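Mariner Mos1 transposase (PDB 4MDB) mediates cut-and-paste transposition of the Mos1 element, its catalytic domain being held here with two magnesium ions and the drug raltegravir. Local coordinates at residues S163-F168 with P210-K215; E10-T15 with S157-P162; S80-Y85 with E200-G205; F126-D129 with S133-A136. The protein carries 1 engineered substitution. One frame throughout, in Å; residues are numbered along the deposited sequence.

Contact 1 of 4, residues S163-F168 with P210-K215; sequences SDYHLF and PERWEK. With MG (magnesium ion), chain C; RLT (N-(4-fluorobenzyl)-5-hydroxy-1-methyl-2-(1-methyl-1-{[(5-methyl-1,3,4-oxadiazol-2-yl)carbonyl]amino}ethyl)-6-oxo-1,6-di hydropyrimidine-4-carboxamide), chain B.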
# COMPACT_ATOMS: atom_id res chain seq x y z
N SER A 163 -3.42 1.38 2.25
CA SER A 163 -3.83 0.01 2.00
C SER A 163 -4.49 -0.60 3.22
O SER A 163 -5.47 -1.35 3.06
CB SER A 163 -2.69 -0.87 1.56
OG SER A 163 -2.04 -0.40 0.35
N ASP A 164 -3.98 -0.24 4.41
CA ASP A 164 -4.58 -0.76 5.66
C ASP A 164 -5.80 0.02 6.12
O ASP A 164 -6.86 -0.59 6.32
CB ASP A 164 -3.48 -0.82 6.72
CG ASP A 164 -2.51 -1.98 6.44
OD1 ASP A 164 -3.01 -3.10 6.08
OD2 ASP A 164 -1.32 -1.84 6.53
N TYR A 165 -5.72 1.32 6.28
CA TYR A 165 -6.88 2.02 6.83
C TYR A 165 -8.04 2.26 5.90
O TYR A 165 -9.17 2.47 6.36
CB TYR A 165 -6.45 3.37 7.41
CG TYR A 165 -6.00 4.47 6.42
CD1 TYR A 165 -6.90 5.11 5.59
CD2 TYR A 165 -4.67 4.86 6.34
CE1 TYR A 165 -6.51 6.08 4.70
CE2 TYR A 165 -4.27 5.86 5.49
CZ TYR A 165 -5.18 6.48 4.64
OH TYR A 165 -4.86 7.50 3.73
N HIS A 166 -7.81 2.14 4.59
CA HIS A 166 -8.81 2.29 3.59
C HIS A 166 -9.13 1.03 2.81
O HIS A 166 -10.23 0.53 2.89
CB HIS A 166 -8.44 3.44 2.65
CG HIS A 166 -9.54 3.87 1.77
ND1 HIS A 166 -10.59 4.64 2.21
CD2 HIS A 166 -9.79 3.62 0.46
CE1 HIS A 166 -11.41 4.88 1.21
NE2 HIS A 166 -10.98 4.23 0.15
N LEU A 167 -8.19 0.52 2.04
CA LEU A 167 -8.47 -0.53 1.07
C LEU A 167 -8.83 -1.84 1.75
O LEU A 167 -9.93 -2.40 1.50
CB LEU A 167 -7.27 -0.72 0.13
CG LEU A 167 -7.53 -1.81 -0.94
CD1 LEU A 167 -8.53 -1.28 -1.93
CD2 LEU A 167 -6.26 -2.14 -1.67
N PHE A 168 -7.95 -2.33 2.61
CA PHE A 168 -8.15 -3.64 3.30
C PHE A 168 -9.21 -3.50 4.40
O PHE A 168 -9.89 -4.47 4.69
CB PHE A 168 -6.89 -4.12 3.90
CG PHE A 168 -5.82 -4.56 2.90
CD1 PHE A 168 -6.14 -4.96 1.55
CD2 PHE A 168 -4.53 -4.54 3.27
CE1 PHE A 168 -5.15 -5.34 0.71
CE2 PHE A 168 -3.52 -4.90 2.41
CZ PHE A 168 -3.84 -5.34 1.10
N PRO A 210 -3.51 13.54 4.60
CA PRO A 210 -3.14 14.69 5.41
C PRO A 210 -3.90 14.86 6.70
O PRO A 210 -3.28 15.27 7.70
CB PRO A 210 -3.43 15.88 4.48
CG PRO A 210 -3.41 15.35 3.12
CD PRO A 210 -3.96 13.94 3.28
N GLU A 211 -5.18 14.46 6.74
CA GLU A 211 -5.99 14.53 7.94
C GLU A 211 -5.41 13.50 8.95
O GLU A 211 -5.30 13.80 10.16
CB GLU A 211 -7.46 14.26 7.62
CG GLU A 211 -8.22 13.58 8.75
CD GLU A 211 -9.70 13.38 8.44
OE1 GLU A 211 -10.51 13.91 9.24
OE2 GLU A 211 -10.03 12.69 7.43
N ARG A 212 -5.00 12.34 8.45
CA ARG A 212 -4.34 11.34 9.28
C ARG A 212 -3.02 11.88 9.85
O ARG A 212 -2.79 11.80 11.05
CB ARG A 212 -4.08 10.06 8.48
CG ARG A 212 -5.33 9.45 7.87
CD ARG A 212 -5.35 7.94 8.06
NE ARG A 212 -6.71 7.40 8.03
CZ ARG A 212 -7.21 6.58 8.94
NH1 ARG A 212 -6.46 6.19 9.97
NH2 ARG A 212 -8.46 6.14 8.83
N TRP A 213 -2.18 12.42 8.98
CA TRP A 213 -0.88 12.99 9.41
C TRP A 213 -1.13 14.02 10.54
O TRP A 213 -0.43 13.99 11.58
CB TRP A 213 -0.02 13.59 8.33
CG TRP A 213 0.36 12.63 7.28
CD1 TRP A 213 0.56 11.27 7.43
CD2 TRP A 213 0.54 12.88 5.87
NE1 TRP A 213 0.88 10.70 6.24
CE2 TRP A 213 0.91 11.67 5.27
CE3 TRP A 213 0.56 14.01 5.09
CZ2 TRP A 213 1.17 11.57 3.92
CZ3 TRP A 213 0.81 13.89 3.77
CH2 TRP A 213 1.10 12.69 3.19
N GLU A 214 -2.15 14.87 10.34
CA GLU A 214 -2.47 15.96 11.33
C GLU A 214 -2.85 15.35 12.65
O GLU A 214 -2.44 15.84 13.70
CB GLU A 214 -3.59 16.86 10.79
CG GLU A 214 -3.40 18.28 11.29
CD GLU A 214 -3.25 19.31 10.19
OE1 GLU A 214 -2.16 19.39 9.54
OE2 GLU A 214 -4.22 20.09 10.05
N LYS A 215 -3.69 14.32 12.60
CA LYS A 215 -4.14 13.64 13.82
C LYS A 215 -2.98 13.00 14.56
O LYS A 215 -2.92 13.04 15.81
CB LYS A 215 -5.22 12.63 13.53
CG LYS A 215 -6.55 13.27 13.20
CD LYS A 215 -7.58 12.19 13.05
CE LYS A 215 -8.95 12.77 12.76
NZ LYS A 215 -9.81 11.59 12.46
MG MG C . -1.18 -4.07 6.11
CAA RLT B . 7.47 -2.88 12.76
CAB RLT B . -1.83 -4.60 10.63
CAC RLT B . 0.18 -4.27 12.91
CAD RLT B . 0.05 -6.93 12.20
OAE RLT B . 3.36 -5.40 7.07
OAF RLT B . 2.89 -3.43 11.90
OAG RLT B . -1.52 -4.21 8.19
OAH RLT B . 0.73 -4.43 6.76
FAI RLT B . 9.07 -2.83 10.59
CAJ RLT B . 7.09 -3.34 9.35
CAK RLT B . 8.32 -5.10 10.40
CAL RLT B . 6.15 -4.28 8.88
CAM RLT B . 7.39 -6.05 9.93
CAN RLT B . 5.31 -6.70 8.71
NAO RLT B . 6.61 -5.35 13.24
NAP RLT B . 5.30 -5.87 13.12
NAQ RLT B . 1.89 -5.45 10.20
NAR RLT B . 3.99 -6.23 9.13
NAS RLT B . 2.24 -5.59 12.52
OAT RLT B . 5.29 -3.68 12.52
CAU RLT B . 3.20 -5.53 8.26
CAV RLT B . 3.13 -4.58 12.31
CAW RLT B . 6.53 -4.04 12.87
CAX RLT B . 8.18 -3.75 10.12
CAY RLT B . 6.30 -5.66 9.17
CAZ RLT B . 0.80 -4.79 8.05
CBA RLT B . 4.55 -4.82 12.66
CBB RLT B . 1.96 -5.18 8.83
CBC RLT B . 0.73 -5.26 10.87
CBD RLT B . -0.43 -4.55 8.76
NBE RLT B . -0.44 -4.84 10.13
CBF RLT B . 0.80 -5.59 12.45
O HOH W 1 -1.83 -5.97 5.77

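Contact 2 of 4, residues E10-T15 with S157-P162; sequences ERRKNT and SPDLAP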
# COMPACT_ATOMS: atom_id res chain seq x y z
N GLU A 10 7.83 8.60 18.65
CA GLU A 10 8.66 9.72 18.19
C GLU A 10 8.82 9.63 16.65
O GLU A 10 8.66 10.66 15.95
CB GLU A 10 9.98 9.69 18.93
CG GLU A 10 11.26 10.19 18.34
CD GLU A 10 12.44 9.75 19.25
OE1 GLU A 10 13.13 8.76 18.91
OE2 GLU A 10 12.62 10.30 20.35
N ARG A 11 9.07 8.42 16.16
CA ARG A 11 9.26 8.19 14.69
C ARG A 11 7.96 8.53 13.94
O ARG A 11 7.98 9.28 12.90
CB ARG A 11 9.67 6.76 14.40
CG ARG A 11 9.98 6.51 12.89
CD ARG A 11 11.18 5.59 12.72
NE ARG A 11 11.35 5.04 11.35
CZ ARG A 11 11.15 3.77 10.97
NH1 ARG A 11 10.70 2.84 11.82
NH2 ARG A 11 11.37 3.45 9.70
N ARG A 12 6.84 8.10 14.49
CA ARG A 12 5.50 8.41 13.90
C ARG A 12 5.30 9.90 13.85
O ARG A 12 4.99 10.48 12.82
CB ARG A 12 4.31 7.78 14.64
CG ARG A 12 4.14 6.28 14.38
CD ARG A 12 3.34 5.55 15.40
NE ARG A 12 2.03 6.15 15.55
CZ ARG A 12 0.97 5.88 14.80
NH1 ARG A 12 1.08 5.04 13.75
NH2 ARG A 12 -0.16 6.52 15.00
N LYS A 13 5.53 10.60 14.99
CA LYS A 13 5.25 12.04 14.98
C LYS A 13 6.16 12.76 14.05
O LYS A 13 5.72 13.63 13.28
CB LYS A 13 5.36 12.66 16.43
CG LYS A 13 4.86 14.03 16.54
CD LYS A 13 5.25 14.63 17.89
CE LYS A 13 4.59 15.96 17.97
NZ LYS A 13 5.09 16.80 19.12
N ASN A 14 7.42 12.40 14.08
CA ASN A 14 8.43 13.09 13.27
C ASN A 14 8.16 12.88 11.75
O ASN A 14 8.22 13.84 10.96
CB ASN A 14 9.83 12.57 13.57
CG ASN A 14 10.35 13.07 14.92
OD1 ASN A 14 9.76 14.00 15.52
ND2 ASN A 14 11.47 12.49 15.38
N THR A 15 7.81 11.64 11.43
CA THR A 15 7.48 11.27 9.98
C THR A 15 6.27 12.06 9.53
O THR A 15 6.30 12.70 8.44
CB THR A 15 7.29 9.79 9.85
OG1 THR A 15 8.56 9.17 10.20
CG2 THR A 15 6.90 9.40 8.38
N SER A 157 2.56 1.39 11.83
CA SER A 157 1.66 2.49 11.46
C SER A 157 0.65 2.14 10.34
O SER A 157 0.58 2.79 9.34
CB SER A 157 2.50 3.67 11.09
OG SER A 157 3.36 4.13 12.19
N PRO A 158 -0.12 1.06 10.49
CA PRO A 158 -1.15 0.83 9.45
C PRO A 158 -2.25 1.87 9.41
O PRO A 158 -2.89 2.05 8.39
CB PRO A 158 -1.70 -0.54 9.84
CG PRO A 158 -1.53 -0.59 11.33
CD PRO A 158 -0.21 0.04 11.58
N ASP A 159 -2.40 2.67 10.48
CA ASP A 159 -3.26 3.77 10.50
C ASP A 159 -2.81 4.90 9.62
O ASP A 159 -3.55 5.89 9.45
CB ASP A 159 -3.44 4.30 11.96
CG ASP A 159 -2.16 4.68 12.65
OD1 ASP A 159 -1.06 4.20 12.33
OD2 ASP A 159 -2.34 5.47 13.61
N LEU A 160 -1.58 4.80 9.12
CA LEU A 160 -0.97 5.83 8.26
C LEU A 160 -0.73 5.24 6.83
O LEU A 160 -0.23 5.92 5.93
CB LEU A 160 0.30 6.39 8.79
CG LEU A 160 0.17 7.03 10.18
CD1 LEU A 160 1.57 7.47 10.58
CD2 LEU A 160 -0.85 8.16 10.10
N ALA A 161 -1.09 3.96 6.64
CA ALA A 161 -0.93 3.26 5.35
C ALA A 161 -2.29 3.14 4.66
O ALA A 161 -3.19 2.43 5.14
CB ALA A 161 -0.37 1.87 5.61
N PRO A 162 -2.49 3.81 3.52
CA PRO A 162 -3.83 3.74 2.88
C PRO A 162 -4.31 2.29 2.58
O PRO A 162 -5.53 2.05 2.65
CB PRO A 162 -3.69 4.58 1.63
CG PRO A 162 -2.61 5.60 1.98
CD PRO A 162 -1.66 4.82 2.86

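Contact 3 of 4, residues S80-Y85 with E200-G205; sequences SGVIYY and EFYWRG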
# COMPACT_ATOMS: atom_id res chain seq x y z
N SER A 80 -6.48 6.55 -8.69
CA SER A 80 -7.28 6.21 -9.87
C SER A 80 -7.78 4.78 -9.85
O SER A 80 -8.57 4.40 -10.71
CB SER A 80 -6.50 6.48 -11.13
OG SER A 80 -6.23 7.89 -11.20
N GLY A 81 -7.27 3.99 -8.93
CA GLY A 81 -7.62 2.56 -8.86
C GLY A 81 -6.45 1.62 -8.67
O GLY A 81 -5.33 2.01 -8.50
N VAL A 82 -6.74 0.33 -8.67
CA VAL A 82 -5.74 -0.68 -8.58
C VAL A 82 -4.86 -0.76 -9.82
O VAL A 82 -5.42 -0.85 -10.97
CB VAL A 82 -6.42 -2.07 -8.26
CG1 VAL A 82 -5.41 -3.16 -8.36
CG2 VAL A 82 -7.11 -1.97 -6.90
N ILE A 83 -3.56 -0.73 -9.66
CA ILE A 83 -2.60 -0.79 -10.75
C ILE A 83 -2.26 -2.24 -11.11
O ILE A 83 -2.25 -2.64 -12.28
CB ILE A 83 -1.37 0.10 -10.47
CG1 ILE A 83 -1.81 1.57 -10.27
CG2 ILE A 83 -0.31 0.01 -11.57
CD1 ILE A 83 -0.85 2.42 -9.47
N TYR A 84 -1.95 -3.05 -10.09
CA TYR A 84 -1.38 -4.33 -10.27
C TYR A 84 -1.60 -5.10 -9.00
O TYR A 84 -1.58 -4.53 -7.94
CB TYR A 84 0.08 -4.26 -10.58
CG TYR A 84 0.77 -5.58 -10.76
CD1 TYR A 84 0.44 -6.39 -11.83
CD2 TYR A 84 1.70 -6.07 -9.85
CE1 TYR A 84 1.11 -7.60 -12.05
CE2 TYR A 84 2.38 -7.25 -10.08
CZ TYR A 84 2.05 -8.02 -11.17
OH TYR A 84 2.67 -9.22 -11.31
N TYR A 85 -1.90 -6.37 -9.09
CA TYR A 85 -1.83 -7.25 -7.89
C TYR A 85 -1.43 -8.66 -8.25
O TYR A 85 -1.55 -9.10 -9.41
CB TYR A 85 -3.16 -7.25 -7.14
CG TYR A 85 -4.28 -8.12 -7.71
CD1 TYR A 85 -5.19 -7.61 -8.63
CD2 TYR A 85 -4.44 -9.43 -7.29
CE1 TYR A 85 -6.22 -8.39 -9.14
CE2 TYR A 85 -5.45 -10.24 -7.81
CZ TYR A 85 -6.35 -9.72 -8.71
OH TYR A 85 -7.33 -10.52 -9.23
N GLU A 200 -13.83 7.37 -7.14
CA GLU A 200 -13.90 8.23 -5.98
C GLU A 200 -13.45 7.52 -4.68
O GLU A 200 -12.89 8.14 -3.78
CB GLU A 200 -15.34 8.75 -5.84
CG GLU A 200 -15.80 9.70 -6.97
CD GLU A 200 -16.07 9.09 -8.42
OE1 GLU A 200 -15.94 9.82 -9.40
OE2 GLU A 200 -16.44 7.93 -8.64
N PHE A 201 -13.73 6.23 -4.56
CA PHE A 201 -13.33 5.45 -3.39
C PHE A 201 -11.80 5.42 -3.28
O PHE A 201 -11.26 5.55 -2.17
CB PHE A 201 -13.82 4.03 -3.59
CG PHE A 201 -13.25 3.03 -2.64
CD1 PHE A 201 -13.81 2.82 -1.39
CD2 PHE A 201 -12.11 2.30 -2.98
CE1 PHE A 201 -13.29 1.85 -0.56
CE2 PHE A 201 -11.59 1.35 -2.14
CZ PHE A 201 -12.15 1.17 -0.90
N TYR A 202 -11.12 5.25 -4.42
CA TYR A 202 -9.65 5.19 -4.43
C TYR A 202 -9.06 6.56 -4.12
O TYR A 202 -8.12 6.70 -3.30
CB TYR A 202 -9.13 4.63 -5.75
CG TYR A 202 -9.52 3.20 -5.93
CD1 TYR A 202 -8.89 2.19 -5.22
CD2 TYR A 202 -10.58 2.83 -6.77
CE1 TYR A 202 -9.23 0.86 -5.35
CE2 TYR A 202 -10.90 1.48 -6.92
CZ TYR A 202 -10.25 0.50 -6.23
OH TYR A 202 -10.59 -0.87 -6.41
N TRP A 203 -9.67 7.58 -4.75
CA TRP A 203 -9.26 8.96 -4.52
C TRP A 203 -9.37 9.32 -3.01
O TRP A 203 -8.42 9.83 -2.44
CB TRP A 203 -10.05 9.92 -5.39
CG TRP A 203 -9.59 11.33 -5.40
CD1 TRP A 203 -8.67 11.87 -6.25
CD2 TRP A 203 -9.93 12.33 -4.50
NE1 TRP A 203 -8.45 13.19 -5.95
CE2 TRP A 203 -9.20 13.50 -4.85
CE3 TRP A 203 -10.79 12.38 -3.43
CZ2 TRP A 203 -9.33 14.68 -4.14
CZ3 TRP A 203 -10.91 13.63 -2.72
CH2 TRP A 203 -10.18 14.68 -3.05
N ARG A 204 -10.50 9.03 -2.42
CA ARG A 204 -10.69 9.34 -0.99
C ARG A 204 -9.63 8.66 -0.10
O ARG A 204 -9.09 9.26 0.85
CB ARG A 204 -12.11 9.00 -0.55
CG ARG A 204 -13.18 9.97 -1.08
CD ARG A 204 -14.54 9.69 -0.39
NE ARG A 204 -15.11 8.46 -0.90
CZ ARG A 204 -15.98 8.39 -1.92
NH1 ARG A 204 -16.41 9.50 -2.53
NH2 ARG A 204 -16.42 7.19 -2.33
N GLY A 205 -9.32 7.41 -0.37
CA GLY A 205 -8.39 6.70 0.45
C GLY A 205 -7.02 7.34 0.50
O GLY A 205 -6.40 7.45 1.55

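Contact 4 of 4, residues F126-D129 with S133-A136; sequences FLHD and SHTA. With MG (magnesium ion), chain D; RLT (N-(4-fluorobenzyl)-5-hydroxy-1-methyl-2-(1-methyl-1-{[(5-methyl-1,3,4-oxadiazol-2-yl)carbonyl]amino}ethyl)-6-oxo-1,6-di hydropyrimidine-4-carboxamide), chain B.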
# COMPACT_ATOMS: atom_id res chain seq x y z
N PHE A 126 6.48 6.41 -3.92
CA PHE A 126 6.09 5.05 -3.54
C PHE A 126 5.96 4.97 -2.04
O PHE A 126 6.89 5.31 -1.29
CB PHE A 126 7.14 4.04 -4.02
CG PHE A 126 6.71 2.60 -4.00
CD1 PHE A 126 5.63 2.19 -4.69
CD2 PHE A 126 7.47 1.66 -3.31
CE1 PHE A 126 5.27 0.86 -4.76
CE2 PHE A 126 7.10 0.31 -3.35
CZ PHE A 126 5.99 -0.05 -4.10
N LEU A 127 4.82 4.48 -1.60
CA LEU A 127 4.55 4.32 -0.17
C LEU A 127 4.29 2.89 0.15
O LEU A 127 3.25 2.31 -0.27
CB LEU A 127 3.40 5.23 0.27
CG LEU A 127 2.88 5.13 1.74
CD1 LEU A 127 4.03 5.55 2.63
CD2 LEU A 127 1.72 6.09 1.81
N HIS A 128 5.25 2.31 0.85
CA HIS A 128 5.10 0.95 1.35
C HIS A 128 5.64 0.86 2.74
O HIS A 128 6.39 1.70 3.17
CB HIS A 128 5.73 -0.12 0.38
CG HIS A 128 7.20 -0.09 0.22
ND1 HIS A 128 7.89 -1.08 -0.44
CD2 HIS A 128 8.14 0.83 0.57
CE1 HIS A 128 9.18 -0.81 -0.45
NE2 HIS A 128 9.36 0.35 0.14
N ASP A 129 5.28 -0.22 3.42
CA ASP A 129 5.77 -0.35 4.79
C ASP A 129 7.16 -0.98 4.92
O ASP A 129 7.83 -1.31 3.95
CB ASP A 129 4.68 -0.96 5.64
CG ASP A 129 4.40 -2.43 5.40
OD1 ASP A 129 5.31 -3.11 4.95
OD2 ASP A 129 3.23 -2.94 5.61
N SER A 133 11.49 -7.58 3.45
CA SER A 133 11.66 -7.73 1.98
C SER A 133 11.50 -6.42 1.24
O SER A 133 12.05 -6.27 0.11
CB SER A 133 10.73 -8.75 1.35
OG SER A 133 9.36 -8.41 1.50
N HIS A 134 10.84 -5.48 1.88
CA HIS A 134 10.66 -4.10 1.29
C HIS A 134 11.93 -3.25 1.41
O HIS A 134 12.04 -2.23 0.74
CB HIS A 134 9.52 -3.37 1.98
CG HIS A 134 8.17 -3.97 1.77
ND1 HIS A 134 7.02 -3.33 2.15
CD2 HIS A 134 7.78 -5.11 1.18
CE1 HIS A 134 5.98 -4.05 1.81
NE2 HIS A 134 6.42 -5.15 1.24
N THR A 135 12.87 -3.62 2.27
CA THR A 135 14.05 -2.73 2.48
C THR A 135 15.33 -3.51 2.24
O THR A 135 16.41 -2.95 2.49
CB THR A 135 14.12 -2.13 3.90
OG1 THR A 135 14.27 -3.22 4.82
CG2 THR A 135 12.85 -1.34 4.26
N ALA A 136 15.23 -4.75 1.76
CA ALA A 136 16.44 -5.57 1.47
C ALA A 136 17.30 -4.93 0.40
O ALA A 136 16.79 -4.17 -0.40
CB ALA A 136 16.10 -6.97 1.01
MG MG D . 2.31 -4.80 5.42
CAA RLT B . 7.47 -2.88 12.76
CAB RLT B . -1.83 -4.60 10.63
CAC RLT B . 0.18 -4.27 12.91
CAD RLT B . 0.05 -6.93 12.20
OAE RLT B . 3.36 -5.40 7.07
OAF RLT B . 2.89 -3.43 11.90
OAG RLT B . -1.52 -4.21 8.19
OAH RLT B . 0.73 -4.43 6.76
FAI RLT B . 9.07 -2.83 10.59
CAJ RLT B . 7.09 -3.34 9.35
CAK RLT B . 8.32 -5.10 10.40
CAL RLT B . 6.15 -4.28 8.88
CAM RLT B . 7.39 -6.05 9.93
CAN RLT B . 5.31 -6.70 8.71
NAO RLT B . 6.61 -5.35 13.24
NAP RLT B . 5.30 -5.87 13.12
NAQ RLT B . 1.89 -5.45 10.20
NAR RLT B . 3.99 -6.23 9.13
NAS RLT B . 2.24 -5.59 12.52
OAT RLT B . 5.29 -3.68 12.52
CAU RLT B . 3.20 -5.53 8.26
CAV RLT B . 3.13 -4.58 12.31
CAW RLT B . 6.53 -4.04 12.87
CAX RLT B . 8.18 -3.75 10.12
CAY RLT B . 6.30 -5.66 9.17
CAZ RLT B . 0.80 -4.79 8.05
CBA RLT B . 4.55 -4.82 12.66
CBB RLT B . 1.96 -5.18 8.83
CBC RLT B . 0.73 -5.26 10.87
CBD RLT B . -0.43 -4.55 8.76
NBE RLT B . -0.44 -4.84 10.13
CBF RLT B . 0.80 -5.59 12.45
O HOH W 2 12.22 0.74 0.56
O HOH W 3 3.96 -5.48 4.35
O HOH W 4 1.52 -6.71 5.08

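Contact 1 of 4, residues S163-F168 with P210-K215
Y165 and R212 face each other as two flat groups laid one upon the other. The guanidinium of R212 stacks on one face of the Y165 ring, with the planes only 14° apart and R212 CZ 3.9 Å from the ring centroid, close enough for a cation-pi interaction. R212 NE lies over the middle of the ring, 3.4 Å from Y165 CD1, while R212 CD adds a CH-pi contact 3.5 Å from the same centroid. The two side chains run past one another in opposite directions. A bend at chi2 (-136°) in R212 helps lay its far end along the ring. Both polar ends have further partners: Y165 OH is hydrogen-bonded to G205 O, and R212 NH1 to D159 O, which should restrain sliding of the stack.

Next to Y165, D164 turns to the active site of this RNase H-like domain, where its OD1 (2.1 Å) and OD2 (2.3 Å) both bind a magnesium ion also coordinated by raltegravir OAG and OAH; D36 shares that metal. Helix 162-175 rests on strands 32-42 and 69-78 through S163, L167 and F168, and meets helix 209-218 through Y165; W213 of the latter packs on helix 6-25.

Contact 2 of 4, residues E10-T15 with S157-P162
The carboxylate of D159 takes both terminal nitrogens of R12, and the shorter of the two bonds, R12 NH1 to D159 OD1, measures 2.7 Å. The second, R12 NH2 to D159 OD2, is 2.8 Å long. Both are fairly straight, the first at 170°, and each oxygen offers its syn lone pair, the one on the side of the other oxygen. Guanidinium and carboxylate are nearly coplanar, 9° apart, so this is an end-on, two-pronged salt bridge that fixes the rotation of both groups. R12 reaches it through a bend at chi3 (56°), which swings the guanidinium across to the acid.

In fold terms, the bridge ties the N-terminal helix 6-25 of the catalytic domain to the loop between strand 149-150 and helix 162-175. That loop passes the drug pocket at A155 and Y156 and leads through a short 3-10 turn at 158-160 to D164, the magnesium ligand on the following helix.

S157 OG also meets R12 NH1, at 2.9 Å, but the bond is weak; the stronger partner of this hydroxyl is A155 O. The same OG lies 3.2 Å from R12 CG, so it touches the arginine at both its aliphatic and its charged part. L160 CD1 approaches R12 NH1 obliquely at 4.0 Å. The remaining donors of the guanidinium serve the C-terminal tail: R12 NE is hydrogen-bonded to G221 O, and NH2, besides its bond to D159, to K222 O.

Contact 3 of 4, residues S80-Y85 with E200-G205
Y202 of helix 199-207 lays its ring against the start of strand 81-87, an outermost strand of the central sheet in this RNase H-like domain; farther along that strand, I83 and Y84 both pair with W76 in a classic beta bulge. Y202 CB comes first, 3.7 Å from G81 N and near the carbonyl carbon of S80. Its CG stands anti to the carbonyl carbon, beside the backbone N, which points the ring at the strand. Y202 CG and CD2 are each 3.6 Å from G81 CA, and CD1 and CE2 also lie by that carbon. G81 CA stands over one face of the ring, 3.7 Å from its centroid and 17° off the normal, a CH-pi contact. G81 has backbone angles (phi 134°, psi -177°) that would jam a CB against the preceding carbonyl, and having none it can lie close to the ring. The opposite face is taken by F201 CD2.

Toward the tip the partner changes to V82, which crosses the tyrosine at a slant. Y202 CE1 meets V82 CG2 at 3.9 Å, and CZ is near the same methyl. Y202 OH is hydrogen-bonded to F194 O, while V82 CG2 rests 3.7 Å from Y202 OH.

Contact 4 of 4, residues F126-D129 with S133-A136
The imidazoles of H128 and H134 lie nearly parallel, planes 5° apart, but are slid so far that they barely overlap. F126 CE2 sits over one face of the H128 ring, and water 2 is at its edge. The H134 ring has D129 O and D129 N at its edge, near its plane, and also stacks with Y99. These residues stand where strand 125-127 of the RNase H-like fold leads to the second aspartate of the DDD motif, D129, beside the short, weakly bonded helix 132-135. H128 CG lies between its backbone N and carbonyl carbon (chi1 66°), which brings H128 CE1 to 3.4 Å from H134 O.

H134 ND1 donates to D129 O over 2.8 Å, bent to 145° at the hydrogen, the donor well above the carbonyl plane. Because H134 NE2 is hydrogen-bonded to E37 OE1, both nitrogens of the ring are engaged; H128 ND1, in turn, pairs with Y99 OH. Water 2 joins the two segments, hydrogen-bonded to H128 NE2 at 2.9 Å and donating to H134 O.

H134 thus holds the main chain of a metal ligand from the second shell. D129 divides its carboxylate: OD2 binds a magnesium ion at 2.1 Å, which raltegravir OAE and OAH and D36 also coordinate, while OD1 accepts a hydrogen bond from water 3, a ligand of the same ion, at 2.8 Å.

Overall arrangement
Along the chain, contact 4 falls within the spans bridged by contacts 2 and 3, and contact 2 closes before contact 1 opens; contact 3 alternates with both 1 and 2. Contacts 1 and 2 are neighbours, with centres about 9 Å apart, and 163-168 continues directly from 157-162. Helices 199-207 and 209-218, also consecutive, bring contact 3 beside contact 1, about 14 Å away between centres. Contacts 3 and 4 both reach the five-stranded sheet but lie on opposite sides of the chain's centre. Contacts 1 and 4, about 17 Å apart between centres, supply D164 and D129; with D36 of strand 32-42 these bind the two magnesium ions that raltegravir bridges.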